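Local coordinates for protein PA_0080 (Pseudomonas aeruginosa, PDB 3ZHN) that is the lipoprotein TssJ1 of a type VI secretion system, probably held in the outer membrane, where it would help anchor the membrane complex of this toxin-delivery machine, at residues A[32-37]-A[102-107]; A[70-75]-A[117-122]; A[125-130]-A[148-153]. All blocks are in the same frame, centred on the assembly; numbering follows the deposited sequence.

Contact 1 (A[32-37]-A[102-107])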
loop_
_atom_site.group_PDB
_atom_site.type_symbol
_atom_site.label_atom_id
_atom_site.label_comp_id
_atom_site.label_asym_id
_atom_site.label_seq_id
_atom_site.Cartn_x
_atom_site.Cartn_y
_atom_site.Cartn_z
ATOM N N ARG A 32 -8.926 13.678 -1.843
ATOM C CA ARG A 32 -9.350 12.620 -2.733
ATOM C C ARG A 32 -8.174 11.916 -3.327
ATOM O O ARG A 32 -7.267 12.558 -3.826
ATOM C CB ARG A 32 -10.170 13.212 -3.872
ATOM C CG ARG A 32 -10.929 12.173 -4.655
ATOM C CD ARG A 32 -12.035 12.867 -5.429
ATOM N NE ARG A 32 -13.048 13.497 -4.577
ATOM C CZ ARG A 32 -14.064 12.831 -4.028
ATOM N NH1 ARG A 32 -14.182 11.518 -4.232
ATOM N NH2 ARG A 32 -14.960 13.473 -3.283
ATOM N N VAL A 33 -8.231 10.593 -3.299
ATOM C CA VAL A 33 -7.169 9.763 -3.840
ATOM C C VAL A 33 -7.820 8.743 -4.795
ATOM O O VAL A 33 -8.823 8.104 -4.432
ATOM C CB VAL A 33 -6.392 9.034 -2.718
ATOM C CG1 VAL A 33 -5.331 8.097 -3.300
ATOM C CG2 VAL A 33 -5.877 10.052 -1.727
ATOM N N VAL A 34 -7.253 8.624 -5.990
ATOM C CA VAL A 34 -7.523 7.562 -6.885
ATOM C C VAL A 34 -6.244 6.769 -7.094
ATOM O O VAL A 34 -5.205 7.361 -7.411
ATOM C CB VAL A 34 -8.091 8.000 -8.248
ATOM C CG1 VAL A 34 -8.559 6.776 -9.033
ATOM C CG2 VAL A 34 -9.304 8.931 -8.064
ATOM N N ILE A 35 -6.333 5.450 -6.887
ATOM C CA ILE A 35 -5.228 4.567 -7.077
ATOM C C ILE A 35 -5.590 3.523 -8.103
ATOM O O ILE A 35 -6.611 2.796 -7.935
ATOM C CB ILE A 35 -4.843 3.837 -5.778
ATOM C CG1 ILE A 35 -4.290 4.848 -4.737
ATOM C CG2 ILE A 35 -3.801 2.717 -6.037
ATOM C CD1 ILE A 35 -4.203 4.263 -3.344
ATOM N N TRP A 36 -4.720 3.440 -9.106
ATOM C CA TRP A 36 -4.757 2.333 -10.040
ATOM C C TRP A 36 -3.691 1.345 -9.627
ATOM O O TRP A 36 -2.469 1.668 -9.636
ATOM C CB TRP A 36 -4.512 2.772 -11.468
ATOM C CG TRP A 36 -5.650 3.496 -12.063
ATOM C CD1 TRP A 36 -6.672 2.976 -12.869
ATOM C CD2 TRP A 36 -5.898 4.901 -11.967
ATOM N NE1 TRP A 36 -7.504 3.979 -13.275
ATOM C CE2 TRP A 36 -7.080 5.154 -12.696
ATOM C CE3 TRP A 36 -5.256 5.963 -11.312
ATOM C CZ2 TRP A 36 -7.609 6.419 -12.836
ATOM C CZ3 TRP A 36 -5.799 7.238 -11.463
ATOM C CH2 TRP A 36 -6.961 7.446 -12.220
ATOM N N LEU A 37 -4.133 0.132 -9.289
ATOM C CA LEU A 37 -3.238 -0.949 -8.830
ATOM C C LEU A 37 -2.964 -1.867 -10.006
ATOM O O LEU A 37 -3.901 -2.359 -10.620
ATOM C CB LEU A 37 -3.912 -1.786 -7.720
ATOM C CG LEU A 37 -4.312 -1.175 -6.359
ATOM C CD1 LEU A 37 -5.101 -2.195 -5.558
ATOM C CD2 LEU A 37 -3.046 -0.794 -5.623
ATOM N N ARG A 102 -8.952 -0.307 -9.782
ATOM C CA ARG A 102 -9.046 1.116 -9.485
ATOM C C ARG A 102 -9.781 1.249 -8.163
ATOM O O ARG A 102 -10.896 0.754 -7.964
ATOM C CB ARG A 102 -9.838 1.800 -10.603
ATOM C CG ARG A 102 -9.768 3.319 -10.614
ATOM C CD ARG A 102 -10.869 3.846 -11.515
ATOM N NE ARG A 102 -10.971 5.308 -11.528
ATOM C CZ ARG A 102 -11.640 6.050 -10.642
ATOM N NH1 ARG A 102 -12.307 5.498 -9.617
ATOM N NH2 ARG A 102 -11.643 7.383 -10.788
ATOM N N ILE A 103 -9.202 2.015 -7.283
ATOM C CA ILE A 103 -9.835 2.335 -6.026
ATOM C C ILE A 103 -9.857 3.816 -5.809
ATOM O O ILE A 103 -8.938 4.519 -6.188
ATOM C CB ILE A 103 -9.225 1.579 -4.822
ATOM C CG1 ILE A 103 -7.829 1.986 -4.553
ATOM C CG2 ILE A 103 -9.270 0.068 -5.032
ATOM C CD1 ILE A 103 -7.343 1.536 -3.189
ATOM N N GLU A 104 -10.909 4.323 -5.176
ATOM C CA GLU A 104 -10.993 5.766 -4.948
ATOM C C GLU A 104 -11.467 5.917 -3.520
ATOM O O GLU A 104 -12.317 5.146 -3.071
ATOM C CB GLU A 104 -12.007 6.366 -5.923
ATOM C CG GLU A 104 -12.211 7.875 -5.747
ATOM C CD GLU A 104 -12.978 8.563 -6.895
ATOM O OE1 GLU A 104 -13.199 7.876 -7.959
ATOM O OE2 GLU A 104 -13.261 9.861 -6.783
ATOM N N ARG A 105 -10.849 6.858 -2.802
ATOM C CA ARG A 105 -11.110 7.097 -1.407
ATOM C C ARG A 105 -11.074 8.626 -1.255
ATOM O O ARG A 105 -10.350 9.297 -1.965
ATOM C CB ARG A 105 -9.971 6.570 -0.496
ATOM C CG ARG A 105 -9.494 5.138 -0.618
ATOM C CD ARG A 105 -10.130 4.377 0.514
ATOM N NE ARG A 105 -9.897 2.945 0.486
ATOM C CZ ARG A 105 -10.475 2.090 -0.375
ATOM N NH1 ARG A 105 -11.317 2.457 -1.346
ATOM N NH2 ARG A 105 -10.200 0.835 -0.272
ATOM N N THR A 106 -11.820 9.117 -0.301
ATOM C CA THR A 106 -11.528 10.364 0.352
ATOM C C THR A 106 -10.867 10.044 1.656
ATOM O O THR A 106 -11.315 9.195 2.458
ATOM C CB THR A 106 -12.736 11.224 0.584
ATOM O OG1 THR A 106 -13.641 10.512 1.446
ATOM C CG2 THR A 106 -13.334 11.536 -0.805
ATOM N N LEU A 107 -9.768 10.696 1.854
ATOM C CA LEU A 107 -9.003 10.393 3.029
ATOM C C LEU A 107 -9.587 11.147 4.105
ATOM O O LEU A 107 -9.997 12.297 3.964
ATOM C CB LEU A 107 -7.561 10.779 2.931
ATOM C CG LEU A 107 -6.831 10.128 1.787
ATOM C CD1 LEU A 107 -5.364 10.313 2.061
ATOM C CD2 LEU A 107 -7.148 8.643 1.636
#
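Arg-102 stands upright beside Trp-36, both pointing the same way from their strands, and lays its aliphatic stem over one face of the indole. Its CG sits 3.8 Å from the centroid of the Trp-36 five-membered ring, a CH-pi contact 24° off the ring normal. The arginine stem is extended from CG to NE, with CG anti to N (chi1 -167°), which carries the guanidinium past the indole; the two planes end up perpendicular. One guanidinium face then rests on Val-34, whose CG1 lies 3.6 Å from Arg-102 CZ and close to the centre of the group. Glu-104 OE1 lies in the plane of the same guanidinium and takes both Arg-102 NH1 (3.0 Å) and NH2 (3.3 Å), the latter from above the carboxylate plane. In one of its two conformers Arg-32 joins this network: its NH1 makes a long, tilted bond of 3.2 Å to Glu-104 OE2, and Thr-106 CG2 lies against one face of its guanidinium. The charge of Arg-102, joined by Arg-32 in that conformer, would favour the carboxylate form of Glu-104.

On the other face of the sheet, Ile-35 and Ile-103 run side by side, CB to CG1 3.7 Å, and Val-33 CG2 packs on Leu-107 CG at 3.6 Å. Arg-105 also starts on this side and forms a salt bridge with Asp-91. Two hydrogen-bonded pairs, Val-33 with Arg-105 and Ile-35 with Ile-103, lock the backbones. Strand 31-39 bonds on its other side to 139-146, and 100-107 is an outermost strand of the mixed sheet. This is an antiparallel edge pair, with Val-33, Ile-35 and Ile-103 turned to the inside of the TssJ beta-sandwich.

Contact 2 (A[70-75]-A[117-122])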
loop_
_atom_site.group_PDB
_atom_site.type_symbol
_atom_site.label_atom_id
_atom_site.label_comp_id
_atom_site.label_asym_id
_atom_site.label_seq_id
_atom_site.Cartn_x
_atom_site.Cartn_y
_atom_site.Cartn_z
ATOM N N ALA A 70 8.241 -0.260 12.230
ATOM C CA ALA A 70 7.631 -1.447 12.825
ATOM C C ALA A 70 8.062 -2.699 12.068
ATOM O O ALA A 70 8.287 -2.688 10.880
ATOM C CB ALA A 70 6.161 -1.319 12.749
ATOM N N ASP A 71 8.111 -3.816 12.771
ATOM C CA ASP A 71 8.300 -5.124 12.140
ATOM C C ASP A 71 7.031 -5.527 11.347
ATOM O O ASP A 71 5.873 -5.167 11.650
ATOM C CB ASP A 71 8.519 -6.189 13.226
ATOM C CG ASP A 71 9.904 -6.138 13.817
ATOM O OD1 ASP A 71 10.746 -5.255 13.530
ATOM O OD2 ASP A 71 10.194 -6.949 14.711
ATOM N N TYR A 72 7.269 -6.364 10.350
ATOM C CA TYR A 72 6.225 -6.910 9.525
ATOM C C TYR A 72 5.076 -7.560 10.318
ATOM O O TYR A 72 3.931 -7.206 10.077
ATOM C CB TYR A 72 6.792 -7.931 8.553
ATOM C CG TYR A 72 5.757 -8.526 7.658
ATOM C CD1 TYR A 72 5.022 -9.590 8.076
ATOM C CD2 TYR A 72 5.539 -7.977 6.378
ATOM C CE1 TYR A 72 4.037 -10.160 7.253
ATOM C CE2 TYR A 72 4.573 -8.476 5.562
ATOM C CZ TYR A 72 3.816 -9.595 5.982
ATOM O OH TYR A 72 2.807 -10.130 5.200
ATOM N N PHE A 73 5.369 -8.501 11.210
ATOM C CA PHE A 73 4.305 -9.154 11.929
ATOM C C PHE A 73 3.470 -8.162 12.789
ATOM O O PHE A 73 2.251 -8.312 12.989
ATOM C CB PHE A 73 4.803 -10.279 12.846
ATOM C CG PHE A 73 5.190 -11.553 12.126
ATOM C CD1 PHE A 73 4.335 -12.176 11.269
ATOM C CD2 PHE A 73 6.431 -12.171 12.413
ATOM C CE1 PHE A 73 4.710 -13.384 10.668
ATOM C CE2 PHE A 73 6.808 -13.357 11.829
ATOM C CZ PHE A 73 5.924 -13.973 10.981
ATOM N N ALA A 74 4.143 -7.134 13.283
ATOM C CA ALA A 74 3.489 -6.146 14.140
ATOM C C ALA A 74 2.462 -5.362 13.274
ATOM O O ALA A 74 1.371 -5.079 13.707
ATOM C CB ALA A 74 4.546 -5.214 14.781
ATOM N N LEU A 75 2.832 -5.023 12.043
ATOM C CA LEU A 75 1.954 -4.264 11.139
ATOM C C LEU A 75 0.802 -5.099 10.594
ATOM O O LEU A 75 -0.264 -4.535 10.198
ATOM C CB LEU A 75 2.757 -3.724 9.930
ATOM C CG LEU A 75 3.661 -2.572 10.286
ATOM C CD1 LEU A 75 4.447 -2.091 9.087
ATOM C CD2 LEU A 75 2.916 -1.409 10.962
ATOM N N VAL A 117 1.782 -2.291 2.832
ATOM C CA VAL A 117 2.518 -3.480 3.198
ATOM C C VAL A 117 2.063 -4.616 2.254
ATOM O O VAL A 117 0.862 -4.898 2.153
ATOM C CB VAL A 117 2.287 -3.913 4.636
ATOM C CG1 VAL A 117 2.912 -5.257 4.975
ATOM C CG2 VAL A 117 2.811 -2.879 5.604
ATOM N N ALA A 118 3.032 -5.203 1.548
ATOM C CA ALA A 118 2.767 -6.326 0.641
ATOM C C ALA A 118 3.452 -7.567 1.212
ATOM O O ALA A 118 4.634 -7.546 1.552
ATOM C CB ALA A 118 3.368 -6.009 -0.684
ATOM N N ALA A 119 2.708 -8.659 1.238
ATOM C CA ALA A 119 3.169 -9.904 1.791
ATOM C C ALA A 119 3.963 -10.697 0.782
ATOM O O ALA A 119 3.587 -11.816 0.381
ATOM C CB ALA A 119 1.977 -10.705 2.266
ATOM N N TYR A 120 5.085 -10.110 0.369
ATOM C CA TYR A 120 6.018 -10.814 -0.523
ATOM C C TYR A 120 6.598 -12.081 0.181
ATOM O O TYR A 120 6.863 -12.064 1.383
ATOM C CB TYR A 120 7.154 -9.884 -1.034
ATOM C CG TYR A 120 6.723 -8.978 -2.132
ATOM C CD1 TYR A 120 6.447 -9.497 -3.360
ATOM C CD2 TYR A 120 6.452 -7.645 -1.931
ATOM C CE1 TYR A 120 6.020 -8.711 -4.417
ATOM C CE2 TYR A 120 6.023 -6.841 -2.987
ATOM C CZ TYR A 120 5.829 -7.378 -4.242
ATOM O OH TYR A 120 5.377 -6.576 -5.280
ATOM N N ARG A 121 6.800 -13.117 -0.638
ATOM C CA ARG A 121 7.307 -14.415 -0.144
ATOM C C ARG A 121 8.663 -14.338 0.573
ATOM O O ARG A 121 8.850 -14.982 1.602
ATOM C CB ARG A 121 7.355 -15.407 -1.270
ATOM C CG ARG A 121 7.739 -16.819 -0.872
ATOM C CD ARG A 121 7.783 -17.807 -2.035
ATOM N NE ARG A 121 8.617 -17.338 -3.117
ATOM C CZ ARG A 121 9.953 -17.480 -3.144
ATOM N NH1 ARG A 121 10.590 -18.091 -2.172
ATOM N NH2 ARG A 121 10.656 -16.995 -4.170
ATOM N N ASP A 122 9.524 -13.509 0.039
ATOM C CA ASP A 122 10.864 -13.316 0.596
ATOM C C ASP A 122 10.992 -11.828 0.874
ATOM O O ASP A 122 11.434 -11.024 0.022
ATOM C CB ASP A 122 11.983 -13.793 -0.308
ATOM C CG ASP A 122 13.370 -13.458 0.255
ATOM O OD1 ASP A 122 13.507 -13.283 1.499
ATOM O OD2 ASP A 122 14.319 -13.298 -0.542
#
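Tyr-72 reaches from the first turn of helix 72-77 to Val-117, Ala-118 and Ala-119 and touches them with one side and the tip of its ring. Atom CE2 of Tyr-72 meets CG1 of Val-117 at 3.7 Å, the methyl approaching obliquely, neither squarely over the face nor at the edge. The Ala-118 carbonyl oxygen lies near the ring plane at the edge, 4.1 Å from Tyr-72 CE2, too far to be more than packing. Farther out, the phenol OH of Tyr-72 comes to 3.1 Å from CB of Ala-119, an unusually tight contact and not a hydrogen bond. The side chain gets there because CG is anti to the backbone N (chi1 -179°), which swings the ring off the helix and over the strand. One turn of chain later, Leu-75 points at the strand and places CD1 3.9 Å from CG2 of Val-117. The two methyls of Val-117 are thereby divided, CG1 to the tyrosine and CG2 to the leucine.

This is helix-on-sheet packing: the short helix lies against a face of the four-stranded antiparallel sheet, as a helical addition to the beta-sandwich of TssJ. Phe-67 of helix 65-69 touches both Leu-75 and Val-117, while Leu-83 of helix 79-83 backs the leucine, so the neighbouring helices share the same apolar patch.

Ala-119 is the centre of an inverse gamma turn, and its backbone is still bonded to Arg-55 of strand 54-61. Outside the first shell, Trp-128 meets the Tyr-72 ring edge-to-face and also touches Val-117. At the helix start, Asp-71 occupies the N-cap position without a capping bond from its side chain, and its backbone O accepts from Leu-75 N at 3.1 Å.

Contact 3 (A[125-130]-A[148-153])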
loop_
_atom_site.group_PDB
_atom_site.type_symbol
_atom_site.label_atom_id
_atom_site.label_comp_id
_atom_site.label_asym_id
_atom_site.label_seq_id
_atom_site.Cartn_x
_atom_site.Cartn_y
_atom_site.Cartn_z
ATOM N N ARG A 125 14.486 -9.676 0.135
ATOM C CA ARG A 125 14.795 -9.106 -1.164
ATOM C C ARG A 125 13.774 -8.068 -1.616
ATOM O O ARG A 125 14.020 -7.386 -2.641
ATOM C CB ARG A 125 14.816 -10.246 -2.225
ATOM C CG ARG A 125 13.404 -10.605 -2.732
ATOM C CD ARG A 125 13.270 -11.686 -3.765
ATOM N NE ARG A 125 13.722 -12.976 -3.208
ATOM C CZ ARG A 125 13.728 -14.124 -3.907
ATOM N NH1 ARG A 125 13.349 -14.182 -5.164
ATOM N NH2 ARG A 125 14.091 -15.234 -3.351
ATOM N N ALA A 126 12.687 -7.891 -0.859
ATOM C CA ALA A 126 11.565 -7.146 -1.374
ATOM C C ALA A 126 11.505 -5.716 -0.848
ATOM O O ALA A 126 11.835 -5.460 0.313
ATOM C CB ALA A 126 10.247 -7.877 -1.041
ATOM N N THR A 127 10.972 -4.811 -1.676
ATOM C CA THR A 127 10.473 -3.509 -1.169
ATOM C C THR A 127 9.002 -3.720 -0.867
ATOM O O THR A 127 8.069 -3.489 -1.635
ATOM C CB THR A 127 10.711 -2.438 -2.199
ATOM O OG1 THR A 127 12.099 -2.429 -2.543
ATOM C CG2 THR A 127 10.373 -1.059 -1.703
ATOM N N TRP A 128 8.797 -4.178 0.358
ATOM C CA TRP A 128 7.495 -4.592 0.826
ATOM C C TRP A 128 6.694 -3.559 1.598
ATOM O O TRP A 128 5.518 -3.793 1.881
ATOM C CB TRP A 128 7.562 -5.872 1.679
ATOM C CG TRP A 128 8.456 -5.714 2.884
ATOM C CD1 TRP A 128 9.773 -6.120 2.979
ATOM C CD2 TRP A 128 8.083 -5.311 4.201
ATOM N NE1 TRP A 128 10.236 -5.927 4.267
ATOM C CE2 TRP A 128 9.229 -5.424 5.032
ATOM C CE3 TRP A 128 6.885 -4.796 4.762
ATOM C CZ2 TRP A 128 9.204 -5.058 6.398
ATOM C CZ3 TRP A 128 6.861 -4.447 6.091
ATOM C CH2 TRP A 128 8.017 -4.582 6.901
ATOM N N ARG A 129 7.303 -2.411 1.876
ATOM C CA ARG A 129 6.651 -1.348 2.544
ATOM C C ARG A 129 6.915 -0.038 1.792
ATOM O O ARG A 129 8.033 0.215 1.368
ATOM C CB ARG A 129 7.155 -1.238 3.998
ATOM C CG ARG A 129 6.571 -0.063 4.766
ATOM C CD ARG A 129 6.810 -0.107 6.265
ATOM N NE ARG A 129 8.220 -0.314 6.484
ATOM C CZ ARG A 129 8.732 -0.842 7.598
ATOM N NH1 ARG A 129 7.983 -0.986 8.663
ATOM N NH2 ARG A 129 9.985 -1.263 7.577
ATOM N N GLN A 130 5.886 0.815 1.704
ATOM C CA GLN A 130 5.981 2.153 1.204
ATOM C C GLN A 130 5.117 3.085 2.036
ATOM O O GLN A 130 4.122 2.639 2.585
ATOM C CB GLN A 130 5.534 2.259 -0.249
ATOM C CG GLN A 130 6.351 1.524 -1.302
ATOM C CD GLN A 130 7.658 2.145 -1.598
ATOM O OE1 GLN A 130 8.088 3.039 -0.955
ATOM N NE2 GLN A 130 8.299 1.657 -2.616
ATOM N N ALA A 148 7.479 -8.159 -9.182
ATOM C CA ALA A 148 7.924 -9.436 -8.682
ATOM C C ALA A 148 8.347 -9.294 -7.199
ATOM O O ALA A 148 8.117 -10.258 -6.411
ATOM C CB ALA A 148 9.101 -9.921 -9.464
ATOM N N GLN A 149 8.991 -8.175 -6.861
ATOM C CA GLN A 149 9.556 -8.015 -5.514
ATOM C C GLN A 149 9.535 -6.599 -4.943
ATOM O O GLN A 149 10.239 -6.336 -3.972
ATOM C CB GLN A 149 11.036 -8.575 -5.401
ATOM C CG GLN A 149 12.019 -7.855 -6.206
ATOM C CD GLN A 149 13.334 -8.558 -6.392
ATOM O OE1 GLN A 149 13.416 -9.748 -6.391
ATOM N NE2 GLN A 149 14.365 -7.778 -6.548
ATOM N N ALA A 150 8.673 -5.722 -5.460
ATOM C CA ALA A 150 8.646 -4.375 -4.999
ATOM C C ALA A 150 7.313 -3.693 -5.340
ATOM O O ALA A 150 6.759 -3.880 -6.445
ATOM C CB ALA A 150 9.793 -3.577 -5.625
ATOM N N ILE A 151 6.885 -2.874 -4.400
ATOM C CA ILE A 151 5.831 -1.889 -4.587
ATOM C C ILE A 151 6.470 -0.654 -5.195
ATOM O O ILE A 151 7.409 -0.125 -4.622
ATOM C CB ILE A 151 5.155 -1.451 -3.279
ATOM C CG1 ILE A 151 4.672 -2.651 -2.465
ATOM C CG2 ILE A 151 4.063 -0.459 -3.591
ATOM C CD1 ILE A 151 4.309 -2.292 -1.070
ATOM N N GLY A 152 5.950 -0.196 -6.327
ATOM C CA GLY A 152 6.343 0.995 -7.023
ATOM C C GLY A 152 5.167 1.975 -7.144
ATOM O O GLY A 152 4.097 1.645 -7.638
ATOM N N ILE A 153 5.403 3.224 -6.732
ATOM C CA ILE A 153 4.384 4.234 -6.813
ATOM C C ILE A 153 4.832 5.371 -7.746
ATOM O O ILE A 153 5.981 5.879 -7.653
ATOM C CB ILE A 153 4.137 4.831 -5.406
ATOM C CG1 ILE A 153 3.837 3.770 -4.344
ATOM C CG2 ILE A 153 3.102 5.971 -5.452
ATOM C CD1 ILE A 153 3.686 4.348 -2.927
HETATM O O HOH W 1 11.977 -12.100 -6.849
#
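Gln-130 donates from its side-chain amide to the backbone of the facing strand, NE2 to Ile-151 O at 2.8 Å. The oxygen lies in the amide plane of Gln-130, while the donor is tilted 32° from the plane of the carbonyl. With CG anti to the carbonyl carbon (chi1 -64°), a bend at chi2 (-73°) folds the amide back over Ile-151, whose CB lies 3.8 Å from Gln-130 CG. Thr-127 uses both backbone polar atoms on the segment 148-153: its N donates to Gln-149 O (2.9 Å), and its O accepts from Ile-151 N (3.1 Å). These two bonds flank a single beta bridge between Thr-127 and Ala-150. The bridge lies just before strands 129-133 and 151-155, outermost in their two sheets, and so ties the sandwich together along one side. Ile-151 turns CD1 toward Trp-128 O, 3.5 Å away, and packs inward on Ile-144 and Phe-116 of the two sheets.

At the exposed end, a water links the side chains of Arg-125 and Gln-149, accepting from Arg-125 NH1 at 3.0 Å and donating to Gln-149 OE1 at 2.8 Å. Arg-125 NE is taken by a salt bridge to Asp-122, and Arg-129 NH1 by Ala-70 O.

Overall arrangement
Contacts 2 and 3 are neighbours, their centres about 11 Å apart, while contact 1 lies on the opposite side of the chain's centre, its centre about 22 Å and 19 Å from theirs. Contacts 2 and 3 share the antiparallel sheet, in which strands 113-118 and 129-133 are adjacent; Ala-118 N to Trp-128 O, a probable hydrogen bond, joins them directly. Contacts 1 and 3 both reach the mixed sheet, at its two outermost strands, 100-107 and 151-155. Along the chain, contacts 1 and 2 interleave, and contact 3 opens after both have closed. Together they mark one sheet edge, the helical addition and the seam between sheets of a compact single-chain sandwich.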